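Local coordinates for TCP pilus virulence regulatory protein (Vibrio cholerae, PDB 4MLO) that activates transcription of virulence genes, as expected of an AraC-family regulator, and binds palmitoleic acid in a pocket between its cupin-like domain and its helical DNA-binding region, at residues 33-38 with 51-56; 65-70 with 112-117; 125-130 with 145-150. All coordinates share one frame; numbering follows the deposited sequence.

Contact 1: 33-38 with 51-56; sequences FWIDSG and YEINSS. With PAM (palmitoleic acid), chain E.
Ile-35 and Ser-55 meet at one end of the cupin-like β-domain, where strand 31-35 of one sheet and strand 49-53 of the other run out into loops; the end-to-end directions of the touching parts are 90° apart. The closest approach is backbone to backbone: Ser-55 CA lies 3.1 Å from Ile-35 O, with an angle of 143° at the hydrogen, a CA-H...O contact. That oxygen is buried here and has no conventional partner in the model. With CG1 between the backbone N and the carbonyl carbon (chi1 66°), Ile-35 lays its long branch over the opposite backbone, CD1 standing 3.7 Å from Ile-53 O, while its other branch, CG2, packs at 4.2 Å against Ile-53 CD1.

Two waters bridge residues 33-38 and 51-56. One accepts from Ile-35 N and donates to Asn-54 O at 2.7 Å; the other donates to Gly-38 O at 2.6 Å and accepts from Ser-55 N. An Asx turn shapes residues 54-56, with Asn-54 OD1 accepting from Ser-56 N at 3.0 Å.

Phe-33 offers one ring face to the fatty acid, whose C7 sits 3.5 Å from CD1, displaced toward the rim. Strand 31-35 runs between strands 57-61 and 79-86, while Trp-34 packs on Ile-124, Leu-127 and Val-131 of helix 121-131 and strand 49-53 pairs with strand 40-44.

Contact 2: 65-70 with 112-117; sequences SIQRFS and KDLLLW
Gln-67 and Asp-113 form the polar centre of a contact that buries 196 Å² in all. The amide nitrogen of Gln-67 works twice: NE2 donates to Asp-113 O at 3.1 Å and to Ser-65 OG at 2.9 Å. Neither bond is straight, with N-H...acceptor angles of 135° and 149°, and the Asp-113 carbonyl is approached from well above its plane, 67° out of it. The side chain reaches this point by a bend at chi2, which brings CD in toward the Asp-113 carbonyl. Two acceptors on one NH2 group limit rotation of the amide, and Ser-65 OG is itself bonded to Lys-62 O.

Beside this grip lies the closest carbon packing, Ser-65 CB against Asp-113 CG at 3.5 Å. Leu-114 then brings CD1 to 3.7 Å from Gln-67 OE1, covering the oxygen side of the same amide.

The packing is looser toward Phe-69, where CD1 of the ring is 4.3 Å from Leu-114 CD1. The more open side is that of the partly exposed Asp-113, whose OD1 accepts a hydrogen bond from a water at 2.5 Å; the water in turn accepts from Ile-66 N and thus ties the carboxylate to the start of strand 66-73. Lys-62 adds a long, weak ion pair to OD2.

Leu-114 also packs on Ile-59 and Leu-61, and Phe-69 touches palmitoleic acid and the ring of Phe-22. Such an arrangement, strands of two sheets facing each other across an apolar interior that holds a ligand, is typical of the cupin β-barrel.

Contact 3: 125-130 with 145-150; sequences AVLSEV and KVFFSG
Phe-147 and Phe-148 carry the contact from helix 141-159, meeting Val-126, Leu-127 and Val-130 of helix 121-131. The axes of the two short segments pass 12.1 Å apart with a signed crossing angle of -119°, a wide separation that is bridged by large side chains while the backbones stay well apart.

At Lys-145, where 145-150 begins, the carbonyl oxygen is held within its own helix. It accepts from Ser-149 N and from Ser-149 OG, the latter at 2.7 Å, and the two donors come from opposite faces of the carbonyl plane.

Phe-147 points directly at the other helix. Its CG is anti to the backbone N (chi1 179°), and the side chain meets Val-126 tip to tip. Val-126 CG1 lies over the middle of the ring, 3.8 Å from its centroid and 7° off the normal, which makes this a CH-pi contact; Val-126 CB is also 3.8 Å from Phe-147 CE1. At the edge of the same ring, Leu-127 CD2 approaches Phe-147 CE2 at 4.1 Å.

Phe-148 comes next and uses its far end. Its CZ is 3.9 Å from Leu-127 CD2, the two side chains crossing obliquely, and 4.5 Å from Val-130 CG2 at the ring edge. Leu-127 CD2 therefore touches both rings. The rings also meet each other, Phe-147 CD2 standing over the rim of one face of Phe-148, whose ring further contacts those of Phe-7 and Phe-90. Both Leu-127 and Phe-148 also touch Met-32, laying the helix pair against strand 31-35.

Ser-149 faces Tyr-97 and Ile-98 of helix 95-98, turned from the interface. Across the two segments the chemistry is wholly apolar: methyl groups against aromatic carbon, which suggests that dispersion and hydrophobic burial are the main forces between them.

In the fold
Contacts 1 and 2 each join strands of both sheets of the N-terminal domain, and their centres are 15 Å apart. They share the lipid pocket through Phe-33 and Phe-69, whose atoms CZ and CE2 come within 4.1 Å of each other; Ile-53 CG2 also packs on Leu-116 CD1 at 3.9 Å. Contact 3 lies outside the sheets and adjoins contact 1 through the indole of Trp-34, whose CH2 is 3.8 Å from Leu-127 CB. It does not touch contact 2: their nearest atoms are about 7 Å apart, although strand 114-118 leads into helix 121-131. The side chain of Val-130 is about 13 Å from palmitoleic acid, so contact 3 does not line the pocket.

Contact 1: 33-38 with 51-56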
loop_
_atom_site.group_PDB
_atom_site.type_symbol
_atom_site.label_atom_id
_atom_site.label_comp_id
_atom_site.label_asym_id
_atom_site.label_seq_id
_atom_site.Cartn_x
_atom_site.Cartn_y
_atom_site.Cartn_z
ATOM N N PHE A 33 0.781 -6.636 5.390
ATOM C CA PHE A 33 0.179 -6.538 6.715
ATOM C C PHE A 33 -0.367 -7.887 7.157
ATOM O O PHE A 33 -0.573 -8.799 6.357
ATOM C CB PHE A 33 -0.911 -5.444 6.791
ATOM C CG PHE A 33 -2.192 -5.754 6.067
ATOM C CD1 PHE A 33 -2.415 -5.256 4.790
ATOM C CD2 PHE A 33 -3.211 -6.482 6.683
ATOM C CE1 PHE A 33 -3.610 -5.498 4.129
ATOM C CE2 PHE A 33 -4.418 -6.726 6.027
ATOM C CZ PHE A 33 -4.616 -6.235 4.748
ATOM N N TRP A 34 -0.543 -8.010 8.474
ATOM C CA TRP A 34 -1.065 -9.228 9.085
ATOM C C TRP A 34 -1.497 -8.914 10.507
ATOM O O TRP A 34 -1.037 -7.947 11.119
ATOM C CB TRP A 34 -0.030 -10.357 9.085
ATOM C CG TRP A 34 1.150 -10.072 9.939
ATOM C CD1 TRP A 34 1.341 -10.479 11.225
ATOM C CD2 TRP A 34 2.316 -9.313 9.583
ATOM N NE1 TRP A 34 2.542 -10.002 11.696
ATOM C CE2 TRP A 34 3.164 -9.298 10.704
ATOM C CE3 TRP A 34 2.716 -8.630 8.428
ATOM C CZ2 TRP A 34 4.392 -8.643 10.704
ATOM C CZ3 TRP A 34 3.939 -7.982 8.432
ATOM C CH2 TRP A 34 4.757 -7.987 9.571
ATOM N N ILE A 35 -2.381 -9.760 11.027
ATOM C CA ILE A 35 -2.890 -9.634 12.388
ATOM C C ILE A 35 -2.032 -10.487 13.317
ATOM O O ILE A 35 -1.402 -11.463 12.891
ATOM C CB ILE A 35 -4.383 -10.036 12.437
ATOM C CG1 ILE A 35 -4.572 -11.528 12.130
ATOM C CG2 ILE A 35 -5.203 -9.164 11.469
ATOM C CD1 ILE A 35 -6.020 -12.008 12.216
ATOM N N ASP A 36 -1.983 -10.117 14.605
ATOM C CA ASP A 36 -1.072 -10.782 15.532
ATOM C C ASP A 36 -1.726 -11.922 16.298
ATOM O O ASP A 36 -1.030 -12.653 17.012
ATOM C CB ASP A 36 -0.496 -9.776 16.530
ATOM C CG ASP A 36 -1.519 -9.311 17.547
ATOM O OD1 ASP A 36 -2.741 -9.449 17.304
ATOM O OD2 ASP A 36 -1.098 -8.782 18.589
ATOM N N SER A 37 -3.033 -12.093 16.161
ATOM C CA SER A 37 -3.770 -13.054 16.969
ATOM C C SER A 37 -5.194 -13.105 16.449
ATOM O O SER A 37 -5.658 -12.197 15.747
ATOM C CB SER A 37 -3.759 -12.678 18.452
ATOM O OG SER A 37 -4.380 -11.423 18.654
ATOM N N GLY A 38 -5.871 -14.177 16.798
ATOM C CA GLY A 38 -7.251 -14.315 16.451
ATOM C C GLY A 38 -7.447 -14.502 14.958
ATOM O O GLY A 38 -6.555 -14.929 14.218
ATOM N N TYR A 51 -11.456 -13.688 2.442
ATOM C CA TYR A 51 -10.505 -14.575 3.086
ATOM C C TYR A 51 -10.719 -14.486 4.580
ATOM O O TYR A 51 -10.854 -13.389 5.122
ATOM C CB TYR A 51 -9.047 -14.188 2.809
ATOM C CG TYR A 51 -8.715 -13.870 1.378
ATOM C CD1 TYR A 51 -8.981 -12.611 0.848
ATOM C CD2 TYR A 51 -8.096 -14.810 0.564
ATOM C CE1 TYR A 51 -8.658 -12.305 -0.465
ATOM C CE2 TYR A 51 -7.769 -14.517 -0.749
ATOM C CZ TYR A 51 -8.051 -13.264 -1.258
ATOM O OH TYR A 51 -7.727 -12.970 -2.560
ATOM N N GLU A 52 -10.737 -15.630 5.246
ATOM C CA GLU A 52 -10.484 -15.653 6.674
ATOM C C GLU A 52 -8.979 -15.757 6.866
ATOM O O GLU A 52 -8.337 -16.637 6.290
ATOM C CB GLU A 52 -11.203 -16.817 7.357
ATOM C CG GLU A 52 -12.697 -16.621 7.456
ATOM C CD GLU A 52 -13.315 -17.426 8.592
ATOM O OE1 GLU A 52 -14.519 -17.226 8.862
ATOM O OE2 GLU A 52 -12.598 -18.253 9.206
ATOM N N ILE A 53 -8.418 -14.839 7.641
ATOM C CA ILE A 53 -6.984 -14.802 7.862
ATOM C C ILE A 53 -6.703 -15.000 9.343
ATOM O O ILE A 53 -7.531 -14.699 10.206
ATOM C CB ILE A 53 -6.373 -13.476 7.360
ATOM C CG1 ILE A 53 -7.024 -12.265 8.044
ATOM C CG2 ILE A 53 -6.554 -13.357 5.865
ATOM C CD1 ILE A 53 -6.262 -10.949 7.781
ATOM N N ASN A 54 -5.518 -15.529 9.620
ATOM C CA ASN A 54 -5.017 -15.697 10.970
ATOM C C ASN A 54 -3.660 -15.031 11.085
ATOM O O ASN A 54 -3.224 -14.332 10.155
ATOM C CB ASN A 54 -4.940 -17.191 11.327
ATOM C CG ASN A 54 -4.186 -18.000 10.284
ATOM O OD1 ASN A 54 -3.093 -17.622 9.850
ATOM N ND2 ASN A 54 -4.781 -19.105 9.857
ATOM N N SER A 55 -2.978 -15.249 12.213
ATOM C CA SER A 55 -1.748 -14.535 12.509
ATOM C C SER A 55 -0.571 -14.947 11.631
ATOM O O SER A 55 0.480 -14.312 11.722
ATOM C CB SER A 55 -1.379 -14.723 13.982
ATOM O OG SER A 55 -1.043 -16.072 14.243
ATOM N N SER A 56 -0.722 -15.951 10.768
ATOM C CA SER A 56 0.306 -16.283 9.783
ATOM C C SER A 56 -0.066 -15.882 8.359
ATOM O O SER A 56 0.711 -16.140 7.430
ATOM C CB SER A 56 0.615 -17.778 9.831
ATOM O OG SER A 56 1.383 -18.075 10.982
HETATM C C1 PAM E . -1.090 2.922 6.340
HETATM O O1 PAM E . -0.498 2.575 7.398
HETATM O O2 PAM E . -0.455 3.173 5.289
HETATM C C2 PAM E . -2.586 3.070 6.319
HETATM C C3 PAM E . -3.239 2.161 5.266
HETATM C C4 PAM E . -2.915 0.701 5.574
HETATM C C5 PAM E . -3.591 -0.268 4.612
HETATM C C6 PAM E . -3.120 -1.702 4.852
HETATM C C7 PAM E . -3.478 -2.223 6.243
HETATM C C8 PAM E . -4.978 -2.417 6.386
HETATM C C9 PAM E . -5.374 -2.866 7.789
HETATM C C10 PAM E . -5.403 -2.053 8.851
HETATM C C11 PAM E . -4.995 -0.591 8.774
HETATM C C12 PAM E . -5.757 0.299 9.756
HETATM C C13 PAM E . -5.536 1.756 9.340
HETATM C C14 PAM E . -6.546 2.744 9.889
HETATM C C15 PAM E . -7.974 2.395 9.488
HETATM C C16 PAM E . -8.871 3.607 9.480
HETATM O O HOH W 1 -3.111 -11.911 9.066
HETATM O O HOH W 2 -4.461 -16.475 14.513
#

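Contact 2: 65-70 with 112-117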
loop_
_atom_site.group_PDB
_atom_site.type_symbol
_atom_site.label_atom_id
_atom_site.label_comp_id
_atom_site.label_asym_id
_atom_site.label_seq_id
_atom_site.Cartn_x
_atom_site.Cartn_y
_atom_site.Cartn_z
ATOM N N SER A 65 -1.423 0.529 -6.724
ATOM C CA SER A 65 -2.756 -0.002 -6.863
ATOM C C SER A 65 -3.748 0.927 -6.162
ATOM O O SER A 65 -3.379 1.751 -5.330
ATOM C CB SER A 65 -2.847 -1.417 -6.284
ATOM O OG SER A 65 -2.553 -1.438 -4.889
ATOM N N ILE A 66 -5.018 0.767 -6.502
ATOM C CA ILE A 66 -6.118 1.506 -5.885
ATOM C C ILE A 66 -7.010 0.467 -5.235
ATOM O O ILE A 66 -7.713 -0.284 -5.926
ATOM C CB ILE A 66 -6.900 2.348 -6.904
ATOM C CG1 ILE A 66 -6.004 3.393 -7.552
ATOM C CG2 ILE A 66 -8.124 3.007 -6.234
ATOM C CD1 ILE A 66 -5.391 4.373 -6.614
ATOM N N GLN A 67 -6.989 0.424 -3.904
ATOM C CA GLN A 67 -7.609 -0.655 -3.148
ATOM C C GLN A 67 -9.026 -0.318 -2.693
ATOM O O GLN A 67 -9.337 0.827 -2.341
ATOM C CB GLN A 67 -6.748 -0.986 -1.938
ATOM C CG GLN A 67 -5.346 -1.499 -2.282
ATOM C CD GLN A 67 -5.358 -2.908 -2.831
ATOM O OE1 GLN A 67 -6.295 -3.656 -2.617
ATOM N NE2 GLN A 67 -4.268 -3.296 -3.510
ATOM N N ARG A 68 -9.880 -1.343 -2.709
ATOM C CA ARG A 68 -11.227 -1.295 -2.130
ATOM C C ARG A 68 -11.448 -2.580 -1.349
ATOM O O ARG A 68 -11.751 -3.615 -1.949
ATOM C CB ARG A 68 -12.298 -1.154 -3.212
ATOM C CG ARG A 68 -12.150 0.088 -4.045
ATOM C CD ARG A 68 -13.080 0.095 -5.252
ATOM N NE ARG A 68 -12.712 1.178 -6.134
ATOM C CZ ARG A 68 -11.878 1.086 -7.175
ATOM N NH1 ARG A 68 -11.337 -0.064 -7.539
ATOM N NH2 ARG A 68 -11.622 2.170 -7.867
ATOM N N PHE A 69 -11.335 -2.517 -0.024
ATOM C CA PHE A 69 -11.463 -3.728 0.772
ATOM C C PHE A 69 -11.849 -3.349 2.184
ATOM O O PHE A 69 -11.714 -2.196 2.599
ATOM C CB PHE A 69 -10.191 -4.584 0.762
ATOM C CG PHE A 69 -9.021 -4.004 1.527
ATOM C CD1 PHE A 69 -8.113 -3.180 0.884
ATOM C CD2 PHE A 69 -8.769 -4.352 2.848
ATOM C CE1 PHE A 69 -7.016 -2.685 1.545
ATOM C CE2 PHE A 69 -7.674 -3.854 3.530
ATOM C CZ PHE A 69 -6.780 -3.026 2.871
ATOM N N SER A 70 -12.396 -4.337 2.894
ATOM C CA SER A 70 -12.650 -4.235 4.313
ATOM C C SER A 70 -11.912 -5.336 5.061
ATOM O O SER A 70 -11.643 -6.421 4.529
ATOM C CB SER A 70 -14.145 -4.323 4.603
ATOM O OG SER A 70 -14.634 -5.590 4.209
ATOM N N LYS A 112 -3.233 -8.911 -10.490
ATOM C CA LYS A 112 -3.592 -9.026 -9.084
ATOM C C LYS A 112 -2.840 -7.997 -8.239
ATOM O O LYS A 112 -1.609 -7.904 -8.306
ATOM C CB LYS A 112 -3.313 -10.443 -8.572
ATOM N N ASP A 113 -3.597 -7.237 -7.433
ATOM C CA ASP A 113 -3.091 -6.141 -6.601
ATOM C C ASP A 113 -3.053 -6.467 -5.119
ATOM O O ASP A 113 -2.471 -5.694 -4.336
ATOM C CB ASP A 113 -3.975 -4.884 -6.747
ATOM C CG ASP A 113 -3.855 -4.222 -8.098
ATOM O OD1 ASP A 113 -4.851 -3.615 -8.542
ATOM O OD2 ASP A 113 -2.773 -4.295 -8.710
ATOM N N LEU A 114 -3.722 -7.534 -4.703
ATOM C CA LEU A 114 -3.796 -7.905 -3.295
ATOM C C LEU A 114 -3.552 -9.404 -3.227
ATOM O O LEU A 114 -4.313 -10.187 -3.805
ATOM C CB LEU A 114 -5.156 -7.516 -2.691
ATOM C CG LEU A 114 -5.376 -7.739 -1.194
ATOM C CD1 LEU A 114 -6.525 -6.846 -0.721
ATOM C CD2 LEU A 114 -5.678 -9.179 -0.833
ATOM N N LEU A 115 -2.459 -9.802 -2.585
ATOM C CA LEU A 115 -1.998 -11.183 -2.609
ATOM C C LEU A 115 -1.883 -11.684 -1.175
ATOM O O LEU A 115 -1.636 -10.910 -0.249
ATOM C CB LEU A 115 -0.666 -11.307 -3.354
ATOM C CG LEU A 115 -0.584 -10.669 -4.761
ATOM C CD1 LEU A 115 0.818 -10.833 -5.307
ATOM C CD2 LEU A 115 -1.565 -11.295 -5.725
ATOM N N LEU A 116 -2.194 -12.963 -0.987
ATOM C CA LEU A 116 -2.105 -13.641 0.302
ATOM C C LEU A 116 -0.965 -14.655 0.291
ATOM O O LEU A 116 -0.791 -15.405 -0.680
ATOM C CB LEU A 116 -3.434 -14.348 0.616
ATOM C CG LEU A 116 -3.545 -15.205 1.883
ATOM C CD1 LEU A 116 -3.997 -14.362 3.056
ATOM C CD2 LEU A 116 -4.496 -16.371 1.665
ATOM N N TRP A 117 -0.201 -14.705 1.378
ATOM C CA TRP A 117 0.738 -15.799 1.600
ATOM C C TRP A 117 0.546 -16.350 3.008
ATOM O O TRP A 117 0.619 -15.601 3.987
ATOM C CB TRP A 117 2.186 -15.363 1.383
ATOM C CG TRP A 117 3.117 -16.509 1.531
ATOM C CD1 TRP A 117 3.849 -16.829 2.636
ATOM C CD2 TRP A 117 3.417 -17.521 0.544
ATOM N NE1 TRP A 117 4.587 -17.956 2.401
ATOM C CE2 TRP A 117 4.339 -18.405 1.127
ATOM C CE3 TRP A 117 2.999 -17.749 -0.776
ATOM C CZ2 TRP A 117 4.844 -19.514 0.448
ATOM C CZ3 TRP A 117 3.507 -18.851 -1.459
ATOM C CH2 TRP A 117 4.421 -19.719 -0.843
HETATM O O HOH W 3 -5.407 -1.128 -8.624
#

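Contact 3: 125-130 with 145-150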
loop_
_atom_site.group_PDB
_atom_site.type_symbol
_atom_site.label_atom_id
_atom_site.label_comp_id
_atom_site.label_asym_id
_atom_site.label_seq_id
_atom_site.Cartn_x
_atom_site.Cartn_y
_atom_site.Cartn_z
ATOM N N ALA A 125 8.284 -15.190 11.811
ATOM C CA ALA A 125 9.207 -14.706 12.828
ATOM C C ALA A 125 10.047 -13.548 12.306
ATOM O O ALA A 125 10.247 -12.554 13.016
ATOM C CB ALA A 125 10.103 -15.851 13.306
ATOM N N VAL A 126 10.540 -13.645 11.067
ATOM C CA VAL A 126 11.379 -12.577 10.528
ATOM C C VAL A 126 10.562 -11.302 10.346
ATOM O O VAL A 126 11.002 -10.207 10.715
ATOM C CB VAL A 126 12.041 -13.022 9.209
ATOM C CG1 VAL A 126 12.722 -11.844 8.519
ATOM C CG2 VAL A 126 13.044 -14.161 9.478
ATOM N N LEU A 127 9.365 -11.428 9.768
ATOM C CA LEU A 127 8.512 -10.269 9.541
ATOM C C LEU A 127 8.147 -9.592 10.859
ATOM O O LEU A 127 8.258 -8.374 10.984
ATOM C CB LEU A 127 7.265 -10.706 8.782
ATOM C CG LEU A 127 7.502 -11.125 7.329
ATOM C CD1 LEU A 127 6.259 -11.792 6.784
ATOM C CD2 LEU A 127 7.903 -9.922 6.457
ATOM N N SER A 128 7.760 -10.373 11.873
ATOM C CA SER A 128 7.521 -9.793 13.194
ATOM C C SER A 128 8.732 -9.007 13.676
ATOM O O SER A 128 8.595 -7.918 14.241
ATOM C CB SER A 128 7.175 -10.895 14.195
ATOM O OG SER A 128 6.099 -11.688 13.720
ATOM N N GLU A 129 9.931 -9.533 13.446
ATOM C CA GLU A 129 11.132 -8.876 13.941
ATOM C C GLU A 129 11.383 -7.551 13.222
ATOM O O GLU A 129 11.849 -6.588 13.840
ATOM C CB GLU A 129 12.328 -9.824 13.803
ATOM C CG GLU A 129 13.652 -9.237 14.289
ATOM C CD GLU A 129 13.586 -8.696 15.714
ATOM O OE1 GLU A 129 12.787 -9.213 16.528
ATOM O OE2 GLU A 129 14.348 -7.753 16.007
ATOM N N VAL A 130 11.085 -7.481 11.920
ATOM C CA VAL A 130 11.162 -6.207 11.212
ATOM C C VAL A 130 10.296 -5.160 11.903
ATOM O O VAL A 130 10.696 -3.996 12.054
ATOM C CB VAL A 130 10.737 -6.402 9.748
ATOM C CG1 VAL A 130 10.525 -5.039 9.049
ATOM C CG2 VAL A 130 11.764 -7.220 9.028
ATOM N N LYS A 145 17.751 -8.650 1.847
ATOM C CA LYS A 145 17.525 -8.701 0.405
ATOM C C LYS A 145 17.194 -10.121 -0.046
ATOM O O LYS A 145 16.281 -10.327 -0.863
ATOM C CB LYS A 145 18.746 -8.157 -0.340
ATOM C CG LYS A 145 18.922 -6.642 -0.187
ATOM C CD LYS A 145 20.105 -6.085 -0.985
ATOM C CE LYS A 145 21.424 -6.518 -0.377
ATOM N NZ LYS A 145 22.570 -5.849 -1.024
ATOM N N VAL A 146 17.904 -11.120 0.494
ATOM C CA VAL A 146 17.637 -12.505 0.118
ATOM C C VAL A 146 16.268 -12.932 0.623
ATOM O O VAL A 146 15.503 -13.591 -0.098
ATOM C CB VAL A 146 18.751 -13.431 0.650
ATOM C CG1 VAL A 146 18.399 -14.896 0.424
ATOM C CG2 VAL A 146 20.071 -13.101 -0.038
ATOM N N PHE A 147 15.938 -12.578 1.867
ATOM C CA PHE A 147 14.641 -12.964 2.431
ATOM C C PHE A 147 13.485 -12.398 1.606
ATOM O O PHE A 147 12.576 -13.137 1.190
ATOM C CB PHE A 147 14.534 -12.493 3.877
ATOM C CG PHE A 147 13.216 -12.830 4.513
ATOM C CD1 PHE A 147 13.034 -14.047 5.130
ATOM C CD2 PHE A 147 12.152 -11.955 4.452
ATOM C CE1 PHE A 147 11.825 -14.374 5.701
ATOM C CE2 PHE A 147 10.946 -12.283 5.016
ATOM C CZ PHE A 147 10.791 -13.502 5.640
ATOM N N PHE A 148 13.516 -11.090 1.331
ATOM C CA PHE A 148 12.394 -10.437 0.661
ATOM C C PHE A 148 12.335 -10.746 -0.833
ATOM O O PHE A 148 11.236 -10.883 -1.380
ATOM C CB PHE A 148 12.441 -8.939 0.915
ATOM C CG PHE A 148 11.845 -8.551 2.230
ATOM C CD1 PHE A 148 10.473 -8.395 2.353
ATOM C CD2 PHE A 148 12.644 -8.386 3.349
ATOM C CE1 PHE A 148 9.901 -8.032 3.583
ATOM C CE2 PHE A 148 12.081 -8.032 4.588
ATOM C CZ PHE A 148 10.716 -7.858 4.701
ATOM N N SER A 149 13.476 -10.888 -1.522
ATOM C CA SER A 149 13.394 -11.339 -2.905
ATOM C C SER A 149 12.821 -12.753 -2.985
ATOM O O SER A 149 11.982 -13.039 -3.847
ATOM C CB SER A 149 14.766 -11.250 -3.594
ATOM O OG SER A 149 15.744 -11.992 -2.905
ATOM N N GLY A 150 13.242 -13.652 -2.094
ATOM C CA GLY A 150 12.699 -15.003 -2.122
ATOM C C GLY A 150 11.227 -15.041 -1.743
ATOM O O GLY A 150 10.446 -15.811 -2.310
#